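Local coordinates for putative branched-chain amino acid ABC transporter, periplasmic branched-chain amino acid-binding protein (Pseudomonas protegens Pf-5, PDB 4RU0) that probably binds branched-chain amino acids or related small solutes in the periplasm and hands them to an ABC transporter for import, at residues S121-E125 with V146-N150; P219-Q223 with V245-A250; G70-V74 with I341-Q345. All coordinates share one frame; numbering follows the deposited sequence.

Contact 1. Residues S121-E125 with V146-N150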
loop_
_atom_site.group_PDB
_atom_site.type_symbol
_atom_site.label_atom_id
_atom_site.label_comp_id
_atom_site.label_asym_id
_atom_site.label_seq_id
_atom_site.Cartn_x
_atom_site.Cartn_y
_atom_site.Cartn_z
ATOM N N SER A 121 0.518 -14.361 9.626
ATOM C CA SER A 121 0.152 -15.037 8.388
ATOM C C SER A 121 -0.294 -16.490 8.569
ATOM O O SER A 121 -1.325 -16.900 8.034
ATOM C CB SER A 121 1.325 -14.989 7.408
ATOM O OG SER A 121 1.021 -15.687 6.212
ATOM N N GLU A 122 0.476 -17.265 9.322
ATOM C CA GLU A 122 0.201 -18.686 9.435
ATOM C C GLU A 122 -1.035 -18.951 10.285
ATOM O O GLU A 122 -1.853 -19.809 9.946
ATOM C CB GLU A 122 1.420 -19.423 9.998
ATOM C CG GLU A 122 2.654 -19.266 9.113
ATOM C CD GLU A 122 3.872 -20.019 9.629
ATOM O OE1 GLU A 122 4.542 -19.518 10.560
ATOM O OE2 GLU A 122 4.178 -21.104 9.085
ATOM N N ARG A 123 -1.200 -18.209 11.372
ATOM C CA ARG A 123 -2.337 -18.477 12.242
ATOM C C ARG A 123 -3.609 -17.843 11.685
ATOM O O ARG A 123 -4.716 -18.243 12.043
ATOM C CB ARG A 123 -2.055 -18.013 13.678
ATOM C CG ARG A 123 -2.207 -16.540 13.959
ATOM C CD ARG A 123 -2.108 -16.293 15.470
ATOM N NE ARG A 123 -0.754 -16.473 16.006
ATOM C CZ ARG A 123 -0.424 -16.295 17.287
ATOM N NH1 ARG A 123 -1.341 -15.944 18.178
ATOM N NH2 ARG A 123 0.828 -16.467 17.686
ATOM N N ALA A 124 -3.449 -16.882 10.782
ATOM C CA ALA A 124 -4.594 -16.311 10.080
ATOM C C ALA A 124 -5.209 -17.335 9.132
ATOM O O ALA A 124 -6.425 -17.381 8.959
ATOM C CB ALA A 124 -4.189 -15.063 9.314
ATOM N N GLU A 125 -4.360 -18.148 8.512
ATOM C CA GLU A 125 -4.824 -19.207 7.623
ATOM C C GLU A 125 -5.613 -20.259 8.400
ATOM O O GLU A 125 -6.683 -20.689 7.962
ATOM C CB GLU A 125 -3.645 -19.853 6.894
ATOM C CG GLU A 125 -4.048 -20.949 5.917
ATOM C CD GLU A 125 -2.975 -21.229 4.872
ATOM O OE1 GLU A 125 -2.063 -20.386 4.701
ATOM O OE2 GLU A 125 -3.045 -22.291 4.217
ATOM N N VAL A 146 -1.491 -20.597 -2.718
ATOM C CA VAL A 146 -0.571 -20.956 -1.643
ATOM C C VAL A 146 -0.890 -20.132 -0.398
ATOM O O VAL A 146 -0.662 -20.570 0.728
ATOM C CB VAL A 146 0.894 -20.758 -2.076
ATOM C CG1 VAL A 146 1.855 -20.967 -0.913
ATOM C CG2 VAL A 146 1.229 -21.714 -3.214
ATOM N N PHE A 147 -1.462 -18.948 -0.610
ATOM C CA PHE A 147 -1.821 -18.053 0.490
ATOM C C PHE A 147 -3.307 -17.699 0.508
ATOM O O PHE A 147 -3.675 -16.565 0.216
ATOM C CB PHE A 147 -0.988 -16.776 0.416
ATOM C CG PHE A 147 0.462 -16.989 0.715
ATOM C CD1 PHE A 147 1.341 -17.357 -0.288
ATOM C CD2 PHE A 147 0.949 -16.823 2.003
ATOM C CE1 PHE A 147 2.677 -17.553 -0.012
ATOM C CE2 PHE A 147 2.281 -17.016 2.284
ATOM C CZ PHE A 147 3.149 -17.381 1.277
ATOM N N PRO A 148 -4.159 -18.664 0.888
ATOM C CA PRO A 148 -5.616 -18.499 0.858
ATOM C C PRO A 148 -6.114 -17.272 1.618
ATOM O O PRO A 148 -7.044 -16.617 1.152
ATOM C CB PRO A 148 -6.130 -19.781 1.529
ATOM C CG PRO A 148 -5.019 -20.747 1.427
ATOM C CD PRO A 148 -3.764 -19.953 1.481
ATOM N N TYR A 149 -5.505 -16.961 2.759
ATOM C CA TYR A 149 -6.006 -15.887 3.611
ATOM C C TYR A 149 -5.017 -14.734 3.811
ATOM O O TYR A 149 -5.090 -14.002 4.795
ATOM C CB TYR A 149 -6.435 -16.470 4.959
ATOM C CG TYR A 149 -7.665 -17.334 4.812
ATOM C CD1 TYR A 149 -7.557 -18.701 4.584
ATOM C CD2 TYR A 149 -8.936 -16.772 4.846
ATOM C CE1 TYR A 149 -8.681 -19.486 4.422
ATOM C CE2 TYR A 149 -10.066 -17.551 4.686
ATOM C CZ TYR A 149 -9.935 -18.904 4.472
ATOM O OH TYR A 149 -11.058 -19.679 4.314
ATOM N N ASN A 150 -4.109 -14.566 2.858
ATOM C CA ASN A 150 -3.173 -13.446 2.874
ATOM C C ASN A 150 -3.303 -12.624 1.588
ATOM O O ASN A 150 -3.128 -13.154 0.490
ATOM C CB ASN A 150 -1.740 -13.954 3.047
ATOM C CG ASN A 150 -0.788 -12.872 3.518
ATOM O OD1 ASN A 150 -0.823 -11.739 3.034
ATOM N ND2 ASN A 150 0.068 -13.217 4.473
HETATM O O HOH W 1 -2.866 -17.727 3.824
#
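Ser121 and Glu125, one turn apart on helix 114-126, make a polar helix-to-loop contact with the turn that leads into strand 150-151. It is largely buried, in the lobe of the periplasmic binding fold that also holds helix 87-97. The nearest CA atoms are those of Glu125 and Tyr149, 5.3 Å apart, and the receiving segment contains a type I beta turn from Phe147 to Asn150.

One direct hydrogen bond crosses the contact: Asn150 ND2 donates to Ser121 OG over 3.2 Å with an N-H...O angle of 148°. The hydroxyl lies almost exactly in the amide plane of Asn150, and Ser121 OG also sits at the edge of the Phe147 ring, 4.3 Å from Phe147 CE2. A turn further along, Glu125 works through a water. Its OE1 accepts from this molecule at 2.9 Å, while the same water takes the N-H of Tyr149, again at 2.9 Å from the backbone N. With CG anti to the backbone N (chi1 -179°) and the chain extended beyond it, the carboxylate arrives at the Pro148 ring, whose CD is 3.7 Å from Glu125 CD. Replacing Glu125 by an alanine would probably leave the bridging water without its carboxylate acceptor and uncover this flank of Pro148.

Tyr149 lies beside the helix, its CD1 4.0 Å from Glu125 O, and its ring makes a cation-pi contact with Arg359. Phe147 meets Phe432 of helix 418-435, so the C-terminal helix packs against the same loop.

The chemistry thus combines one direct bond and one water bridge with van der Waals contacts on the Pro148 and Tyr149 rings; the water-mediated link to a backbone N-H is likely to favour the charged form of the carboxylate.

Contact 2. Residues P219-Q223 with V245-A250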
loop_
_atom_site.group_PDB
_atom_site.type_symbol
_atom_site.label_atom_id
_atom_site.label_comp_id
_atom_site.label_asym_id
_atom_site.label_seq_id
_atom_site.Cartn_x
_atom_site.Cartn_y
_atom_site.Cartn_z
ATOM N N PRO A 219 21.081 2.633 10.789
ATOM C CA PRO A 219 19.839 3.390 10.585
ATOM C C PRO A 219 19.817 4.221 9.302
ATOM O O PRO A 219 18.750 4.672 8.885
ATOM C CB PRO A 219 19.794 4.299 11.813
ATOM C CG PRO A 219 21.242 4.579 12.096
ATOM C CD PRO A 219 21.996 3.321 11.721
ATOM N N GLY A 220 20.977 4.427 8.688
ATOM C CA GLY A 220 21.040 5.150 7.431
ATOM C C GLY A 220 21.177 6.650 7.601
ATOM O O GLY A 220 20.688 7.423 6.778
ATOM N N ASN A 221 21.836 7.060 8.680
ATOM C CA ASN A 221 22.133 8.467 8.921
ATOM C C ASN A 221 23.302 8.934 8.069
ATOM O O ASN A 221 23.436 10.121 7.785
ATOM C CB ASN A 221 22.452 8.703 10.400
ATOM C CG ASN A 221 21.214 8.749 11.259
ATOM O OD1 ASN A 221 20.284 9.510 10.985
ATOM N ND2 ASN A 221 21.187 7.931 12.308
ATOM N N GLU A 222 24.153 7.990 7.680
ATOM C CA GLU A 222 25.340 8.294 6.891
ATOM C C GLU A 222 25.233 7.672 5.510
ATOM O O GLU A 222 25.122 6.452 5.383
ATOM C CB GLU A 222 26.603 7.791 7.595
ATOM C CG GLU A 222 27.642 8.875 7.868
ATOM C CD GLU A 222 28.122 9.562 6.608
ATOM O OE1 GLU A 222 28.467 10.764 6.683
ATOM O OE2 GLU A 222 28.160 8.905 5.543
ATOM N N GLN A 223 25.278 8.500 4.473
ATOM C CA GLN A 223 25.095 7.990 3.117
ATOM C C GLN A 223 26.112 8.532 2.119
ATOM O O GLN A 223 25.895 8.439 0.908
ATOM C CB GLN A 223 23.676 8.306 2.631
ATOM C CG GLN A 223 22.595 7.498 3.324
ATOM C CD GLN A 223 21.212 7.747 2.747
ATOM O OE1 GLN A 223 21.059 8.009 1.553
ATOM N NE2 GLN A 223 20.195 7.659 3.598
ATOM N N VAL A 245 14.166 7.523 8.603
ATOM C CA VAL A 245 15.207 8.540 8.678
ATOM C C VAL A 245 16.093 8.590 7.434
ATOM O O VAL A 245 16.590 9.650 7.057
ATOM C CB VAL A 245 16.099 8.307 9.906
ATOM C CG1 VAL A 245 16.836 9.580 10.267
ATOM C CG2 VAL A 245 15.260 7.816 11.083
ATOM N N SER A 246 16.288 7.446 6.795
ATOM C CA SER A 246 17.187 7.381 5.660
ATOM C C SER A 246 16.631 8.136 4.450
ATOM O O SER A 246 17.385 8.492 3.547
ATOM C CB SER A 246 17.476 5.927 5.294
ATOM O OG SER A 246 16.280 5.198 5.098
ATOM N N THR A 247 15.328 8.406 4.447
ATOM C CA THR A 247 14.713 9.082 3.308
ATOM C C THR A 247 15.063 10.586 3.244
ATOM O O THR A 247 15.555 11.042 2.211
ATOM C CB THR A 247 13.169 8.889 3.298
ATOM O OG1 THR A 247 12.859 7.499 3.137
ATOM C CG2 THR A 247 12.536 9.678 2.160
ATOM N N PRO A 248 14.838 11.359 4.334
ATOM C CA PRO A 248 15.250 12.768 4.247
ATOM C C PRO A 248 16.758 12.920 4.109
ATOM O O PRO A 248 17.227 13.845 3.444
ATOM C CB PRO A 248 14.770 13.368 5.578
ATOM C CG PRO A 248 13.765 12.420 6.096
ATOM C CD PRO A 248 14.199 11.073 5.631
ATOM N N VAL A 249 17.506 12.023 4.741
ATOM C CA VAL A 249 18.956 12.042 4.632
ATOM C C VAL A 249 19.384 11.794 3.191
ATOM O O VAL A 249 20.277 12.478 2.684
ATOM C CB VAL A 249 19.611 10.996 5.560
ATOM C CG1 VAL A 249 21.097 10.864 5.263
ATOM C CG2 VAL A 249 19.387 11.367 7.015
ATOM N N ALA A 250 18.744 10.827 2.530
ATOM C CA ALA A 250 19.062 10.511 1.137
ATOM C C ALA A 250 18.922 11.751 0.254
ATOM O O ALA A 250 19.787 12.043 -0.576
ATOM C CB ALA A 250 18.173 9.390 0.619
#
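The carboxamide of Gln223 projects at helix 246-256 and spans two carbonyls. NE2 donates to Ser246 O at 2.9 Å and to Gly220 O at 3.2 Å, the second bond being straighter (168° against 151°). Both acceptors lie close to the amide plane, about 100° apart as seen from NE2, so each takes its own N-H and together they fix the rotation of the group. Ser246 O receives the donor in its carbonyl plane, on a lone pair, and accepts Ala250 N as well.

The other end of the amide lies against Ala250, with OE1 3.3 Å from its CB, and bonds to Trp227 NE1. Val249 crosses the Gln223 chain obliquely, its CG1 3.5 Å from Asn221 O. At Gly220 a CB would collide with Ser246 CB, and the backbone angles by themselves also favour glycine.

The contact joins the loop after strand 210-216 to the first turn of helix 246-256, which follows strand 237-241; these two strands flank strand 182-188 in the sheet. Gln223, the N-cap residue of helix 224-233, touches Leu186 of that middle strand, while Ser246 OG bonds back to the carbonyl of Trp243, a ligand-pocket residue.

Contact 3. Residues G70-V74 with I341-Q345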
loop_
_atom_site.group_PDB
_atom_site.type_symbol
_atom_site.label_atom_id
_atom_site.label_comp_id
_atom_site.label_asym_id
_atom_site.label_seq_id
_atom_site.Cartn_x
_atom_site.Cartn_y
_atom_site.Cartn_z
ATOM N N GLY A 70 -25.206 2.057 5.953
ATOM C CA GLY A 70 -24.336 0.900 6.063
ATOM C C GLY A 70 -24.155 0.233 4.716
ATOM O O GLY A 70 -24.466 0.818 3.678
ATOM N N ILE A 71 -23.650 -0.995 4.730
ATOM C CA ILE A 71 -23.426 -1.737 3.495
ATOM C C ILE A 71 -24.651 -2.571 3.156
ATOM O O ILE A 71 -24.915 -3.586 3.801
ATOM C CB ILE A 71 -22.192 -2.659 3.591
ATOM C CG1 ILE A 71 -20.932 -1.844 3.893
ATOM C CG2 ILE A 71 -22.015 -3.451 2.306
ATOM C CD1 ILE A 71 -19.700 -2.688 4.113
ATOM N N ASN A 72 -25.392 -2.131 2.140
ATOM C CA ASN A 72 -26.634 -2.783 1.727
ATOM C C ASN A 72 -27.577 -3.042 2.897
ATOM O O ASN A 72 -28.216 -4.088 2.966
ATOM C CB ASN A 72 -26.339 -4.099 1.009
ATOM C CG ASN A 72 -26.381 -3.967 -0.499
ATOM O OD1 ASN A 72 -26.451 -2.862 -1.039
ATOM N ND2 ASN A 72 -26.338 -5.101 -1.190
ATOM N N GLY A 73 -27.645 -2.090 3.821
ATOM C CA GLY A 73 -28.522 -2.202 4.969
ATOM C C GLY A 73 -27.823 -2.650 6.238
ATOM O O GLY A 73 -28.313 -2.408 7.340
ATOM N N VAL A 74 -26.674 -3.305 6.085
ATOM C CA VAL A 74 -25.914 -3.801 7.229
ATOM C C VAL A 74 -25.020 -2.721 7.829
ATOM O O VAL A 74 -24.107 -2.222 7.174
ATOM C CB VAL A 74 -25.040 -5.003 6.844
ATOM C CG1 VAL A 74 -24.288 -5.522 8.062
ATOM C CG2 VAL A 74 -25.890 -6.095 6.230
ATOM N N ILE A 341 -16.645 -6.784 1.313
ATOM C CA ILE A 341 -17.837 -7.161 2.054
ATOM C C ILE A 341 -19.068 -7.072 1.159
ATOM O O ILE A 341 -19.848 -8.022 1.065
ATOM C CB ILE A 341 -18.030 -6.267 3.293
ATOM C CG1 ILE A 341 -16.927 -6.544 4.316
ATOM C CG2 ILE A 341 -19.408 -6.492 3.903
ATOM C CD1 ILE A 341 -16.848 -5.521 5.419
ATOM N N ARG A 342 -19.216 -5.929 0.493
ATOM C CA ARG A 342 -20.315 -5.697 -0.435
ATOM C C ARG A 342 -20.371 -6.779 -1.507
ATOM O O ARG A 342 -21.440 -7.298 -1.817
ATOM C CB ARG A 342 -20.178 -4.315 -1.080
ATOM C CG ARG A 342 -21.188 -4.027 -2.180
ATOM C CD ARG A 342 -21.130 -2.572 -2.634
ATOM N NE ARG A 342 -21.568 -1.651 -1.588
ATOM C CZ ARG A 342 -20.770 -0.796 -0.958
ATOM N NH1 ARG A 342 -19.486 -0.738 -1.268
ATOM N NH2 ARG A 342 -21.253 0.004 -0.020
ATOM N N THR A 343 -19.214 -7.125 -2.056
ATOM C CA THR A 343 -19.129 -8.145 -3.096
ATOM C C THR A 343 -19.648 -9.493 -2.603
ATOM O O THR A 343 -20.342 -10.204 -3.330
ATOM C CB THR A 343 -17.675 -8.316 -3.596
ATOM O OG1 THR A 343 -17.134 -7.040 -3.953
ATOM C CG2 THR A 343 -17.618 -9.244 -4.801
ATOM N N ALA A 344 -19.309 -9.835 -1.364
ATOM C CA ALA A 344 -19.663 -11.137 -0.814
ATOM C C ALA A 344 -21.148 -11.209 -0.464
ATOM O O ALA A 344 -21.773 -12.253 -0.625
ATOM C CB ALA A 344 -18.807 -11.452 0.410
ATOM N N GLN A 345 -21.705 -10.094 0.001
ATOM C CA GLN A 345 -23.140 -9.992 0.260
ATOM C C GLN A 345 -23.962 -10.342 -0.978
ATOM O O GLN A 345 -25.113 -10.753 -0.869
ATOM C CB GLN A 345 -23.514 -8.587 0.737
ATOM C CG GLN A 345 -23.124 -8.280 2.168
ATOM C CD GLN A 345 -23.608 -6.915 2.605
ATOM O OE1 GLN A 345 -24.370 -6.267 1.895
ATOM N NE2 GLN A 345 -23.169 -6.472 3.776
#
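Two flat groups of helix 325-348 receive Ile71. Its CG2 methyl lies over one face of the Arg342 guanidinium and above one face of the Gln345 amide, 3.6 Å from NE2 of Gln345. Val74 CG2 lies 3.7 Å from Gln345 NE2, on the face away from Ile71 CG2, while Ile71 O and Asn72 CB stand almost in the amide plane, at its edge. Ile71 to Val74 form a type I' beta turn between helix 47-67 and strand 76-82 of the periplasmic binding fold. Paired backbone bonds close it, Ile71 N to Val74 O and Val74 N to Ile71 O, and Asn72 and Gly73 at its corners both have positive phi.

The carbonyl oxygen of Ile71 faces the Gln345 amide nearly symmetrically. NE2 gives it a weak hydrogen bond, 3.4 Å and 148°, whereas OE1 stands 3.3 Å from that oxygen as a second acceptor, with no bond between them. Asn72 runs past Gln345 in the opposite direction, their amide planes 35° apart. Arg342 NH1 forms a salt bridge with Glu339; Ile71 CG2 comes nearest the Arg342 side chain at CB, 3.9 Å.

Ile71 carries its outer arm extended (chi2 175°) to cross Ile341 at about a right angle, CD1 resting 3.8 Å from Ile341 CG2.

How the contacts relate
All three contacts set a helix against a loop or turn, yet they share no element: helices 114-126, 246-256 and 325-348 each serve one. Contacts 1 and 3 are mostly buried and lie closer together, centres 24 Å apart. Contact 2, with several exposed residues, is on the far side of the chain's centre from contact 3, about 45 Å between centres. In sequence, contact 3 brings together segments 267 residues apart and encloses the other two, which follow one another. Chemistry differs too: contact 1 relies on a hydroxyl and a water, contact 2 on an amide gripping backbone carbonyls, and contact 3 on isoleucine methyls set against an amide and a guanidinium, with one weak bond.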